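PDB 1BKP: thymidylate synthase A from Bacillus subtilis, which catalyses the reductive methylation of dUMP to dTMP, with 5,10-methylenetetrahydrofolate serving as both methyl donor and reductant. Local coordinates for residues T1-D4 against K5-S9; I10-D13 against I14-G18; S181-M184 against A185-N188; P189-V192 against F193-N196; H221-T224 against R225-D228. All coordinates share one frame; numbering follows the deposited sequence.

Contact 1: T1-D4 against K5-S9; sequences TQFD and KQYNS
Phe3 and Tyr7 form an aromatic pair across the first turn of helix 3-17, a local contact between residues four apart at the N-terminal end of the chain. The pair is offset edge-to-face, with the Tyr7 edge turned to the Phe3 face: the two ring centroids lie 5.6 Å apart and the planes stand at 71°. The nearest atoms are Phe3 CE1 and Tyr7 CB at 3.7 Å, while Tyr7 CD1 sits slightly farther from Phe3 CE1 and CZ. Both side chains leave with CG anti to the backbone N (chi1 -179° in Phe3, 174° in Tyr7), which sends the rings off one flank of the helix. The backbone joins the same pair: Tyr7 N donates to Phe3 O at 2.7 Å. This flank is where the helix packs on the core of the thymidylate synthase fold: Phe3 touches Met47 of strand 39-49 and Val192 of helix 188-206, and the Tyr7 hydroxyl is hydrogen-bonded to Met184 O. Gln2 holds the N-cap position, and its carbonyl O takes a weak bond from Gln6 N at 3.3 Å; its side-chain NE2 is hydrogen-bonded to Ile56 O. On another flank Asn8 N donates to Asp4 O at 3.1 Å, and Asn8 CG lies just as close to that oxygen. A water between their side chains makes only a tentative bridge, suspiciously short to Asn8 ND2 and weak to Asp4 OD1. The other carboxylate oxygen, Asp4 OD2, is hydrogen-bonded to Thr58 OG1.

Contact 2: I10-D13 against I14-G18; sequences IIKD and IINNG
Ile10, Ile14, Asp13 and Asn17 belong to the last turns of helix 3-17, where successive side chains four residues apart meet along an alpha helix. Asn17 ND2 donates to Asp13 OD1 at 2.7 Å, with an N-H...O angle of 156°. The acceptor lies close to the plane of the Asn17 amide, but the donor reaches the anti side of OD1 and stands 30° out of the carboxylate plane; the carboxylate and amide planes are 61° apart. Backbone and side chain thus tie the same two residues, since Asn17 N also donates to Asp13 O at 2.8 Å. The second carboxylate oxygen, Asp13 OD2, makes a salt bridge to Lys45 of strand 39-49, and the two partners together limit rotation of the group. An alanine in place of Asp13 would probably leave the Lys45 ammonium without this mate and the Asn17 amide free to turn.

The apolar pairs repeat the spacing: Ile10 CG2 meets Ile14 CD1 at 3.9 Å, and Ile11 CG2 meets Ile15 CD1 at the same distance. Ile14 CG1 also lies over the carbonyl one turn back, 3.4 Å from Ile10 O. On the exposed flank, Lys12 CG lies 3.6 Å from Asn16 ND2, and the bend at chi2 keeps CE near the same nitrogen. Gly18 ends the helical course, its N giving a weak bond to Ile14 O. Ile10 and Ile14 are turned to strands 39-49 and 209-223, Ile11 and Ile15 pack on helix 227-235, and Lys12 and Asn16 stay exposed: an amphipathic helix lying against a beta sheet and a second helix.

Contact 3: S181-M184 against A185-N188; sequences SNDM and ALGN
Asp183, meeting Ala185, Leu186 and Gly187, shapes the turn that carries the chain from strand 172-183 into helix 188-206, at the start of a beta-alpha-beta unit. Its CB lies 4.1 Å from Gly187 N. With CG anti to the backbone N (chi1 169°), the carboxylate reaches forward over Ala185 and Leu186, and CG comes near Leu186 N and CB. The next atom, OD1, accepts from Leu186 N at 3.2 Å in a nearly straight bond (175°), the donor standing well above the carboxylate plane. A second, weak bond from Ala185 N to the same OD1 closes an Asx turn. At the tip, OD2 lies 3.7 Å from Leu186 CD1, the two side chains running side by side.

The backbone oxygen of Asp183 is gripped twice as well: Gly187 N at 2.8 Å and Asn188 N at 3.0 Å reach Asp183 O from opposite faces of its carbonyl plane. These bonds fix a residue predicted to bind both the folate cofactor and dUMP, in a nucleotide site shared between the subunits.

Beyond the turn, Met184 bends its chain alongside Asn188, so that CE reaches the amide. Asn188 OD1 is buried there without a polar partner in the model, whereas Asn188 ND2 donates to Asn182 OD1 at 3.0 Å, in the plane of both amides, although those planes stand 88° apart.

Contact 4: P189-V192 against F193-N196; sequences PFNV and FQYN
Gln194 lies beside Asn191, one turn earlier on the same helix, and its amide reaches the Phe190 ring. The two amide-bearing side chains run the same way, their terminal planes only 27° apart, while the Phe190 ring is turned 76° from the Gln194 amide. At the base, Gln194 CB lies 3.2 Å from Phe190 O. Beyond it the chain is extended (chi2 180°), which carries the amide up to the Phe190 ring. An alanine at Gln194 would probably leave the Asn191 amide without its neighbour and freer to turn, and open a gap beside the Phe190 ring.

Outside this first shell come the i to i+4 backbone hydrogen bonds of helix 188-206, the crossover helix between the parallel strands 172-183 and 209-223. Phe193 N donates to Pro189 O at 3.2 Å, Gln194 N to Phe190 O at 3.1 Å, and Tyr195 N to Asn191 O at 3.1 Å. That last oxygen also lies in the plane of the Tyr195 ring, at its edge, 3.8 Å from CD1. Farther out, Tyr195 OH is hydrogen-bonded to Trp75 NE1 on helix 64-75, and Val192 O to Tyr213 OH on strand 209-223.

Asn191, predicted to bind dUMP, has its side chain about 5 Å from that of the catalytic Cys160. Two amides side by side, their planes roughly aligned, are consistent with a polar lining near that cysteine.

Contact 5: H221-T224 against R225-D228; sequences HVYT and RHID
Tyr223 and His226 meet across a tight turn, but their rings neither stack nor meet edge-to-face: the planes are 64° apart and the centroids 5.9 Å. The real touch is a CH-pi contact, with Tyr223 CB 4.2 Å from the centroid of the His226 ring and only 26° off its normal, over the face. A water joins the same two residues, bonded to Tyr223 N at 2.9 Å and to His226 ND1 at 2.7 Å, and it lies in the imidazole plane at the ring edge. At its far end His226 NE2 is hydrogen-bonded to Glu275 O, and Phe274 meets the ring edge-to-face, so the imidazole is fixed from several directions.

The turn itself leads from the end of strand 209-223 toward helix 227-235. His226 N donates to Tyr223 O at 2.8 Å across a type I beta turn with Thr224 and Arg225 at its corners, and Ile227 N donates to Thr224 O at 3.1 Å one residue later. A second water then accepts from Asp228 N and donates to Thr224 O.

Val222 and Ile227 cross at about a right angle, CG2 of Val222 touching CG1 of Ile227 at 4.1 Å. Ile227 CG1, turned anti to its carbonyl carbon (chi1 -72°), also lies beside Thr224 O. Arg225 extends away to a salt bridge with Asp33 and a cation-pi contact with Trp30. Arg140 of the second subunit packs on Tyr223, a residue predicted to bind dUMP.

How the contacts relate
Contacts 1 and 2 follow in series along helix 3-17, each closing over a turn or so before the next begins. Contact 3 turns the end of strand 172-183 into helix 188-206, contact 4 continues along that helix, and contact 5 closes the turn after strand 209-223. None nests in or crosses another, and the ties come from touches in space. Phe3 and Tyr7 of contact 1 both pack on Pro189 of contact 4, while Ile10, Ile11 and Ile14 of contact 2 touch the Met184 side chain. Ile14 also meets Val222 of contact 5. Met184 N, bonded to His221 O, joins the neighbouring strands of contacts 3 and 5. The N-terminal helix is thereby fastened to the beta-alpha-beta unit.

Contact 1: T1-D4 against K5-S9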
loop_
_atom_site.group_PDB
_atom_site.type_symbol
_atom_site.label_atom_id
_atom_site.label_comp_id
_atom_site.label_asym_id
_atom_site.label_seq_id
_atom_site.Cartn_x
_atom_site.Cartn_y
_atom_site.Cartn_z
ATOM N N THR A 1 -7.284 10.402 20.621
ATOM C CA THR A 1 -6.603 10.357 19.338
ATOM C C THR A 1 -7.479 10.961 18.328
ATOM O O THR A 1 -7.533 10.417 17.239
ATOM C CB THR A 1 -6.375 8.893 18.912
ATOM O OG1 THR A 1 -7.276 8.135 19.639
ATOM C CG2 THR A 1 -5.036 8.391 19.308
ATOM N N GLN A 2 -8.241 12.014 18.655
ATOM C CA GLN A 2 -9.081 12.556 17.703
ATOM C C GLN A 2 -8.549 12.467 16.242
ATOM O O GLN A 2 -7.464 12.931 15.769
ATOM C CB GLN A 2 -9.689 14.014 17.958
ATOM C CG GLN A 2 -11.258 13.956 18.633
ATOM C CD GLN A 2 -12.296 13.001 17.939
ATOM O OE1 GLN A 2 -13.215 12.523 18.592
ATOM N NE2 GLN A 2 -12.232 12.858 16.609
ATOM N N PHE A 3 -9.473 11.905 15.534
ATOM C CA PHE A 3 -9.466 11.930 14.120
ATOM C C PHE A 3 -9.656 13.444 13.777
ATOM O O PHE A 3 -9.123 13.888 12.814
ATOM C CB PHE A 3 -10.667 11.130 13.653
ATOM C CG PHE A 3 -10.802 11.032 12.140
ATOM C CD1 PHE A 3 -9.718 11.298 11.287
ATOM C CD2 PHE A 3 -12.001 10.719 11.567
ATOM C CE1 PHE A 3 -9.863 11.256 9.884
ATOM C CE2 PHE A 3 -12.106 10.687 10.117
ATOM C CZ PHE A 3 -11.065 10.949 9.328
ATOM N N ASP A 4 -10.394 14.236 14.553
ATOM C CA ASP A 4 -10.608 15.651 14.208
ATOM C C ASP A 4 -9.277 16.317 14.131
ATOM O O ASP A 4 -9.050 17.136 13.275
ATOM C CB ASP A 4 -11.370 16.378 15.322
ATOM C CG ASP A 4 -12.871 16.000 15.375
ATOM O OD1 ASP A 4 -13.506 16.052 14.336
ATOM O OD2 ASP A 4 -13.406 15.809 16.472
ATOM N N LYS A 5 -8.398 16.040 15.090
ATOM C CA LYS A 5 -7.078 16.697 15.069
ATOM C C LYS A 5 -6.220 16.348 13.875
ATOM O O LYS A 5 -5.674 17.199 13.207
ATOM C CB LYS A 5 -6.315 16.356 16.366
ATOM C CG LYS A 5 -7.017 17.043 17.545
ATOM C CD LYS A 5 -6.245 16.997 18.832
ATOM C CE LYS A 5 -7.111 17.558 19.926
ATOM N NZ LYS A 5 -7.552 18.922 19.492
ATOM N N GLN A 6 -6.167 15.053 13.575
ATOM C CA GLN A 6 -5.372 14.596 12.461
ATOM C C GLN A 6 -5.960 14.997 11.177
ATOM O O GLN A 6 -5.219 15.339 10.248
ATOM C CB GLN A 6 -5.197 13.059 12.532
ATOM C CG GLN A 6 -4.316 12.681 13.735
ATOM C CD GLN A 6 -3.958 11.166 13.697
ATOM O OE1 GLN A 6 -3.452 10.684 12.695
ATOM N NE2 GLN A 6 -4.292 10.448 14.721
ATOM N N TYR A 7 -7.296 14.941 11.093
ATOM C CA TYR A 7 -7.946 15.306 9.797
ATOM C C TYR A 7 -7.709 16.816 9.448
ATOM O O TYR A 7 -7.310 17.180 8.325
ATOM C CB TYR A 7 -9.446 14.980 9.926
ATOM C CG TYR A 7 -10.290 15.404 8.765
ATOM C CD1 TYR A 7 -10.391 14.581 7.663
ATOM C CD2 TYR A 7 -11.049 16.548 8.817
ATOM C CE1 TYR A 7 -11.243 14.853 6.581
ATOM C CE2 TYR A 7 -11.934 16.851 7.757
ATOM C CZ TYR A 7 -12.029 16.015 6.635
ATOM O OH TYR A 7 -12.809 16.319 5.519
ATOM N N ASN A 8 -7.890 17.661 10.469
ATOM C CA ASN A 8 -7.728 19.066 10.341
ATOM C C ASN A 8 -6.305 19.397 9.927
ATOM O O ASN A 8 -6.089 20.375 9.212
ATOM C CB ASN A 8 -8.033 19.772 11.648
ATOM C CG ASN A 8 -9.531 19.909 11.993
ATOM O OD1 ASN A 8 -9.858 20.436 13.075
ATOM N ND2 ASN A 8 -10.393 19.357 11.216
ATOM N N SER A 9 -5.306 18.639 10.431
ATOM C CA SER A 9 -3.885 18.871 10.058
ATOM C C SER A 9 -3.662 18.569 8.597
ATOM O O SER A 9 -2.999 19.350 7.912
ATOM C CB SER A 9 -2.876 18.008 10.862
ATOM O OG SER A 9 -2.917 18.512 12.188
HETATM O O HOH W 1 -12.521 18.365 12.167
#

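Contact 2: I10-D13 against I14-G18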
loop_
_atom_site.group_PDB
_atom_site.type_symbol
_atom_site.label_atom_id
_atom_site.label_comp_id
_atom_site.label_asym_id
_atom_site.label_seq_id
_atom_site.Cartn_x
_atom_site.Cartn_y
_atom_site.Cartn_z
ATOM N N ILE A 10 -4.206 17.459 8.110
ATOM C CA ILE A 10 -4.073 17.137 6.681
ATOM C C ILE A 10 -4.753 18.152 5.812
ATOM O O ILE A 10 -4.185 18.654 4.797
ATOM C CB ILE A 10 -4.606 15.744 6.380
ATOM C CG1 ILE A 10 -3.705 14.728 7.171
ATOM C CG2 ILE A 10 -4.615 15.443 4.850
ATOM C CD1 ILE A 10 -4.153 13.269 7.096
ATOM N N ILE A 11 -5.949 18.544 6.217
ATOM C CA ILE A 11 -6.694 19.521 5.367
ATOM C C ILE A 11 -5.915 20.850 5.264
ATOM O O ILE A 11 -5.835 21.438 4.203
ATOM C CB ILE A 11 -8.170 19.766 5.985
ATOM C CG1 ILE A 11 -9.013 18.457 5.970
ATOM C CG2 ILE A 11 -8.836 20.985 5.252
ATOM C CD1 ILE A 11 -9.301 17.945 4.566
ATOM N N LYS A 12 -5.370 21.337 6.379
ATOM C CA LYS A 12 -4.613 22.596 6.390
ATOM C C LYS A 12 -3.387 22.495 5.484
ATOM O O LYS A 12 -3.011 23.462 4.804
ATOM C CB LYS A 12 -4.172 22.845 7.850
ATOM C CG LYS A 12 -3.584 24.204 8.184
ATOM C CD LYS A 12 -4.687 25.226 8.418
ATOM C CE LYS A 12 -4.100 26.607 8.739
ATOM N NZ LYS A 12 -5.077 27.735 8.691
ATOM N N ASP A 13 -2.789 21.306 5.449
ATOM C CA ASP A 13 -1.617 21.091 4.624
ATOM C C ASP A 13 -1.970 21.159 3.151
ATOM O O ASP A 13 -1.190 21.668 2.292
ATOM C CB ASP A 13 -0.977 19.723 4.949
ATOM C CG ASP A 13 0.290 19.500 4.150
ATOM O OD1 ASP A 13 1.112 20.405 4.199
ATOM O OD2 ASP A 13 0.505 18.485 3.474
ATOM N N ILE A 14 -3.173 20.689 2.838
ATOM C CA ILE A 14 -3.615 20.692 1.468
ATOM C C ILE A 14 -3.990 22.110 0.985
ATOM O O ILE A 14 -3.552 22.574 -0.132
ATOM C CB ILE A 14 -4.853 19.700 1.287
ATOM C CG1 ILE A 14 -4.388 18.252 1.474
ATOM C CG2 ILE A 14 -5.521 19.840 -0.129
ATOM C CD1 ILE A 14 -5.620 17.226 1.484
ATOM N N ILE A 15 -4.722 22.821 1.860
ATOM C CA ILE A 15 -5.154 24.168 1.546
ATOM C C ILE A 15 -3.912 24.999 1.407
ATOM O O ILE A 15 -3.831 25.739 0.488
ATOM C CB ILE A 15 -6.006 24.808 2.649
ATOM C CG1 ILE A 15 -7.414 24.221 2.636
ATOM C CG2 ILE A 15 -6.013 26.321 2.488
ATOM C CD1 ILE A 15 -8.177 24.600 3.896
ATOM N N ASN A 16 -2.911 24.829 2.245
ATOM C CA ASN A 16 -1.712 25.640 2.126
ATOM C C ASN A 16 -0.616 25.269 1.153
ATOM O O ASN A 16 -0.022 26.132 0.534
ATOM C CB ASN A 16 -1.057 25.872 3.499
ATOM C CG ASN A 16 -2.009 26.473 4.503
ATOM O OD1 ASN A 16 -2.971 27.142 4.132
ATOM N ND2 ASN A 16 -1.772 26.210 5.777
ATOM N N ASN A 17 -0.416 23.991 0.935
ATOM C CA ASN A 17 0.691 23.514 0.126
ATOM C C ASN A 17 0.208 22.659 -0.988
ATOM O O ASN A 17 1.023 22.107 -1.756
ATOM C CB ASN A 17 1.545 22.614 1.015
ATOM C CG ASN A 17 2.148 23.360 2.157
ATOM O OD1 ASN A 17 2.737 24.411 1.968
ATOM N ND2 ASN A 17 1.996 22.837 3.347
ATOM N N GLY A 18 -1.109 22.505 -1.100
ATOM C CA GLY A 18 -1.603 21.630 -2.166
ATOM C C GLY A 18 -1.335 22.089 -3.597
ATOM O O GLY A 18 -1.265 23.286 -3.865
#

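Contact 3: S181-M184 against A185-N188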
loop_
_atom_site.group_PDB
_atom_site.type_symbol
_atom_site.label_atom_id
_atom_site.label_comp_id
_atom_site.label_asym_id
_atom_site.label_seq_id
_atom_site.Cartn_x
_atom_site.Cartn_y
_atom_site.Cartn_z
ATOM N N SER A 181 -6.509 6.867 -3.550
ATOM C CA SER A 181 -6.940 8.245 -3.723
ATOM C C SER A 181 -8.073 8.506 -2.710
ATOM O O SER A 181 -8.753 7.560 -2.374
ATOM C CB SER A 181 -7.590 8.386 -5.136
ATOM O OG SER A 181 -7.859 9.742 -5.237
ATOM N N ASN A 182 -8.247 9.735 -2.224
ATOM C CA ASN A 182 -9.450 9.971 -1.361
ATOM C C ASN A 182 -9.851 11.417 -1.500
ATOM O O ASN A 182 -9.009 12.348 -1.381
ATOM C CB ASN A 182 -9.072 9.776 0.110
ATOM C CG ASN A 182 -9.939 8.743 0.907
ATOM O OD1 ASN A 182 -9.816 8.730 2.080
ATOM N ND2 ASN A 182 -10.757 7.902 0.276
ATOM N N ASP A 183 -11.139 11.648 -1.743
ATOM C CA ASP A 183 -11.692 13.016 -1.736
ATOM C C ASP A 183 -11.719 13.241 -0.220
ATOM O O ASP A 183 -12.496 12.550 0.503
ATOM C CB ASP A 183 -13.124 12.927 -2.307
ATOM C CG ASP A 183 -13.915 14.201 -2.133
ATOM O OD1 ASP A 183 -13.580 15.053 -1.296
ATOM O OD2 ASP A 183 -14.831 14.397 -2.936
ATOM N N MET A 184 -10.858 14.144 0.278
ATOM C CA MET A 184 -10.765 14.392 1.707
ATOM C C MET A 184 -11.980 14.950 2.389
ATOM O O MET A 184 -12.150 14.716 3.577
ATOM C CB MET A 184 -9.556 15.262 2.039
ATOM C CG MET A 184 -8.230 14.549 1.594
ATOM S SD MET A 184 -8.007 12.951 2.404
ATOM C CE MET A 184 -7.651 13.493 4.030
ATOM N N ALA A 185 -12.815 15.677 1.633
ATOM C CA ALA A 185 -14.004 16.284 2.211
ATOM C C ALA A 185 -15.108 15.300 2.382
ATOM O O ALA A 185 -15.687 15.255 3.424
ATOM C CB ALA A 185 -14.522 17.462 1.314
ATOM N N LEU A 186 -15.438 14.584 1.312
ATOM C CA LEU A 186 -16.544 13.659 1.310
ATOM C C LEU A 186 -16.211 12.171 1.564
ATOM O O LEU A 186 -16.918 11.497 2.240
ATOM C CB LEU A 186 -17.245 13.785 -0.023
ATOM C CG LEU A 186 -17.779 15.249 -0.204
ATOM C CD1 LEU A 186 -18.142 15.459 -1.651
ATOM C CD2 LEU A 186 -19.018 15.488 0.683
ATOM N N GLY A 187 -15.159 11.671 0.980
ATOM C CA GLY A 187 -14.878 10.287 1.154
ATOM C C GLY A 187 -14.043 9.856 2.365
ATOM O O GLY A 187 -14.398 8.898 3.026
ATOM N N ASN A 188 -12.991 10.590 2.687
ATOM C CA ASN A 188 -12.135 10.154 3.776
ATOM C C ASN A 188 -12.824 9.896 5.161
ATOM O O ASN A 188 -12.581 8.810 5.790
ATOM C CB ASN A 188 -10.983 11.141 3.941
ATOM C CG ASN A 188 -10.043 10.737 5.049
ATOM O OD1 ASN A 188 -10.049 11.351 6.099
ATOM N ND2 ASN A 188 -9.116 9.803 4.745
#

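Contact 4: P189-V192 against F193-N196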
loop_
_atom_site.group_PDB
_atom_site.type_symbol
_atom_site.label_atom_id
_atom_site.label_comp_id
_atom_site.label_asym_id
_atom_site.label_seq_id
_atom_site.Cartn_x
_atom_site.Cartn_y
_atom_site.Cartn_z
ATOM N N PRO A 189 -13.659 10.828 5.652
ATOM C CA PRO A 189 -14.258 10.520 6.994
ATOM C C PRO A 189 -15.086 9.280 7.040
ATOM O O PRO A 189 -15.004 8.493 7.993
ATOM C CB PRO A 189 -15.044 11.803 7.352
ATOM C CG PRO A 189 -14.355 12.942 6.502
ATOM C CD PRO A 189 -14.053 12.197 5.178
ATOM N N PHE A 190 -15.824 9.027 5.962
ATOM C CA PHE A 190 -16.678 7.835 5.843
ATOM C C PHE A 190 -15.770 6.561 5.829
ATOM O O PHE A 190 -16.061 5.559 6.490
ATOM C CB PHE A 190 -17.385 7.984 4.529
ATOM C CG PHE A 190 -18.373 6.920 4.206
ATOM C CD1 PHE A 190 -19.738 7.043 4.591
ATOM C CD2 PHE A 190 -17.996 5.855 3.413
ATOM C CE1 PHE A 190 -20.661 6.108 4.156
ATOM C CE2 PHE A 190 -18.954 4.889 2.969
ATOM C CZ PHE A 190 -20.260 5.030 3.340
ATOM N N ASN A 191 -14.730 6.578 4.992
ATOM C CA ASN A 191 -13.807 5.441 4.813
ATOM C C ASN A 191 -12.962 5.117 6.046
ATOM O O ASN A 191 -12.851 3.951 6.421
ATOM C CB ASN A 191 -12.890 5.746 3.643
ATOM C CG ASN A 191 -13.552 5.521 2.307
ATOM O OD1 ASN A 191 -14.453 4.638 2.138
ATOM N ND2 ASN A 191 -13.115 6.273 1.340
ATOM N N VAL A 192 -12.538 6.146 6.804
ATOM C CA VAL A 192 -11.683 5.958 7.965
ATOM C C VAL A 192 -12.554 5.269 9.055
ATOM O O VAL A 192 -12.112 4.261 9.664
ATOM C CB VAL A 192 -11.182 7.257 8.456
ATOM C CG1 VAL A 192 -10.500 7.145 9.829
ATOM C CG2 VAL A 192 -10.118 7.794 7.497
ATOM N N PHE A 193 -13.781 5.768 9.248
ATOM C CA PHE A 193 -14.671 5.116 10.267
ATOM C C PHE A 193 -15.000 3.670 9.887
ATOM O O PHE A 193 -14.824 2.763 10.665
ATOM C CB PHE A 193 -15.982 5.926 10.391
ATOM C CG PHE A 193 -17.020 5.244 11.293
ATOM C CD1 PHE A 193 -16.837 5.204 12.657
ATOM C CD2 PHE A 193 -18.159 4.627 10.751
ATOM C CE1 PHE A 193 -17.806 4.555 13.506
ATOM C CE2 PHE A 193 -19.116 3.982 11.564
ATOM C CZ PHE A 193 -18.951 3.947 12.918
ATOM N N GLN A 194 -15.322 3.451 8.617
ATOM C CA GLN A 194 -15.781 2.179 8.112
ATOM C C GLN A 194 -14.743 1.067 8.304
ATOM O O GLN A 194 -15.107 -0.006 8.786
ATOM C CB GLN A 194 -16.107 2.389 6.648
ATOM C CG GLN A 194 -16.112 1.234 5.734
ATOM C CD GLN A 194 -16.481 1.682 4.284
ATOM O OE1 GLN A 194 -17.625 1.494 3.829
ATOM N NE2 GLN A 194 -15.560 2.303 3.619
ATOM N N TYR A 195 -13.475 1.346 8.047
ATOM C CA TYR A 195 -12.455 0.293 8.217
ATOM C C TYR A 195 -12.101 0.012 9.667
ATOM O O TYR A 195 -11.663 -1.134 10.013
ATOM C CB TYR A 195 -11.224 0.482 7.254
ATOM C CG TYR A 195 -11.545 -0.155 5.935
ATOM C CD1 TYR A 195 -12.356 0.523 4.964
ATOM C CD2 TYR A 195 -11.091 -1.474 5.643
ATOM C CE1 TYR A 195 -12.698 -0.087 3.746
ATOM C CE2 TYR A 195 -11.430 -2.116 4.456
ATOM C CZ TYR A 195 -12.241 -1.394 3.509
ATOM O OH TYR A 195 -12.580 -2.072 2.358
ATOM N N ASN A 196 -12.283 1.014 10.544
ATOM C CA ASN A 196 -12.044 0.742 11.962
ATOM C C ASN A 196 -13.162 -0.212 12.487
ATOM O O ASN A 196 -12.922 -1.151 13.315
ATOM C CB ASN A 196 -12.038 2.066 12.756
ATOM C CG ASN A 196 -11.616 1.846 14.181
ATOM O OD1 ASN A 196 -12.454 1.782 15.007
ATOM N ND2 ASN A 196 -10.307 1.568 14.440
#

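Contact 5: H221-T224 against R225-D228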
loop_
_atom_site.group_PDB
_atom_site.type_symbol
_atom_site.label_atom_id
_atom_site.label_comp_id
_atom_site.label_asym_id
_atom_site.label_seq_id
_atom_site.Cartn_x
_atom_site.Cartn_y
_atom_site.Cartn_z
ATOM N N HIS A 221 -6.847 14.636 -2.146
ATOM C CA HIS A 221 -7.361 15.864 -2.829
ATOM C C HIS A 221 -8.607 16.472 -2.299
ATOM O O HIS A 221 -9.363 15.798 -1.609
ATOM C CB HIS A 221 -7.540 15.576 -4.308
ATOM C CG HIS A 221 -8.405 14.368 -4.595
ATOM N ND1 HIS A 221 -9.767 14.439 -4.714
ATOM C CD2 HIS A 221 -8.087 13.073 -4.842
ATOM C CE1 HIS A 221 -10.268 13.259 -5.037
ATOM N NE2 HIS A 221 -9.263 12.403 -5.119
ATOM N N VAL A 222 -8.751 17.800 -2.515
ATOM C CA VAL A 222 -9.988 18.464 -2.133
ATOM C C VAL A 222 -10.420 19.364 -3.288
ATOM O O VAL A 222 -9.577 19.990 -3.969
ATOM C CB VAL A 222 -9.952 19.271 -0.827
ATOM C CG1 VAL A 222 -9.447 18.527 0.334
ATOM C CG2 VAL A 222 -9.259 20.519 -0.962
ATOM N N TYR A 223 -11.701 19.303 -3.638
ATOM C CA TYR A 223 -12.242 20.167 -4.714
ATOM C C TYR A 223 -12.248 21.582 -4.233
ATOM O O TYR A 223 -12.600 21.822 -3.071
ATOM C CB TYR A 223 -13.615 19.745 -5.158
ATOM C CG TYR A 223 -13.592 18.433 -5.905
ATOM C CD1 TYR A 223 -13.583 17.230 -5.237
ATOM C CD2 TYR A 223 -13.489 18.417 -7.313
ATOM C CE1 TYR A 223 -13.440 16.016 -5.928
ATOM C CE2 TYR A 223 -13.367 17.229 -8.041
ATOM C CZ TYR A 223 -13.331 16.034 -7.330
ATOM O OH TYR A 223 -13.087 14.884 -8.031
ATOM N N THR A 224 -11.836 22.532 -5.092
ATOM C CA THR A 224 -11.712 23.934 -4.634
ATOM C C THR A 224 -12.958 24.524 -4.017
ATOM O O THR A 224 -12.841 25.230 -3.067
ATOM C CB THR A 224 -11.241 24.912 -5.817
ATOM O OG1 THR A 224 -12.150 24.730 -6.928
ATOM C CG2 THR A 224 -9.779 24.530 -6.232
ATOM N N ARG A 225 -14.134 24.227 -4.535
ATOM C CA ARG A 225 -15.354 24.803 -3.891
ATOM C C ARG A 225 -15.681 24.204 -2.567
ATOM O O ARG A 225 -16.685 24.598 -1.932
ATOM C CB ARG A 225 -16.572 24.670 -4.795
ATOM C CG ARG A 225 -16.446 25.500 -6.040
ATOM C CD ARG A 225 -17.695 25.295 -6.949
ATOM N NE ARG A 225 -17.609 26.111 -8.149
ATOM C CZ ARG A 225 -18.554 26.182 -9.095
ATOM N NH1 ARG A 225 -19.694 25.493 -9.011
ATOM N NH2 ARG A 225 -18.333 26.951 -10.152
ATOM N N HIS A 226 -14.940 23.162 -2.155
ATOM C CA HIS A 226 -15.243 22.611 -0.830
ATOM C C HIS A 226 -14.444 23.306 0.237
ATOM O O HIS A 226 -14.710 23.134 1.396
ATOM C CB HIS A 226 -15.002 21.095 -0.790
ATOM C CG HIS A 226 -15.983 20.343 -1.608
ATOM N ND1 HIS A 226 -15.762 19.074 -2.062
ATOM C CD2 HIS A 226 -17.170 20.737 -2.145
ATOM C CE1 HIS A 226 -16.766 18.691 -2.855
ATOM N NE2 HIS A 226 -17.640 19.684 -2.916
ATOM N N ILE A 227 -13.463 24.119 -0.191
ATOM C CA ILE A 227 -12.556 24.782 0.731
ATOM C C ILE A 227 -13.211 25.667 1.828
ATOM O O ILE A 227 -12.844 25.583 3.012
ATOM C CB ILE A 227 -11.466 25.498 -0.068
ATOM C CG1 ILE A 227 -10.505 24.448 -0.662
ATOM C CG2 ILE A 227 -10.673 26.487 0.887
ATOM C CD1 ILE A 227 -9.651 25.044 -1.655
ATOM N N ASP A 228 -14.137 26.552 1.426
ATOM C CA ASP A 228 -14.772 27.368 2.441
ATOM C C ASP A 228 -15.399 26.591 3.570
ATOM O O ASP A 228 -15.223 26.971 4.727
ATOM C CB ASP A 228 -15.799 28.381 1.894
ATOM C CG ASP A 228 -16.531 29.140 3.072
ATOM O OD1 ASP A 228 -15.841 29.838 3.888
ATOM O OD2 ASP A 228 -17.781 28.974 3.239
HETATM O O HOH W 2 -13.383 17.713 -1.965
HETATM O O HOH W 3 -14.621 27.234 -1.505
#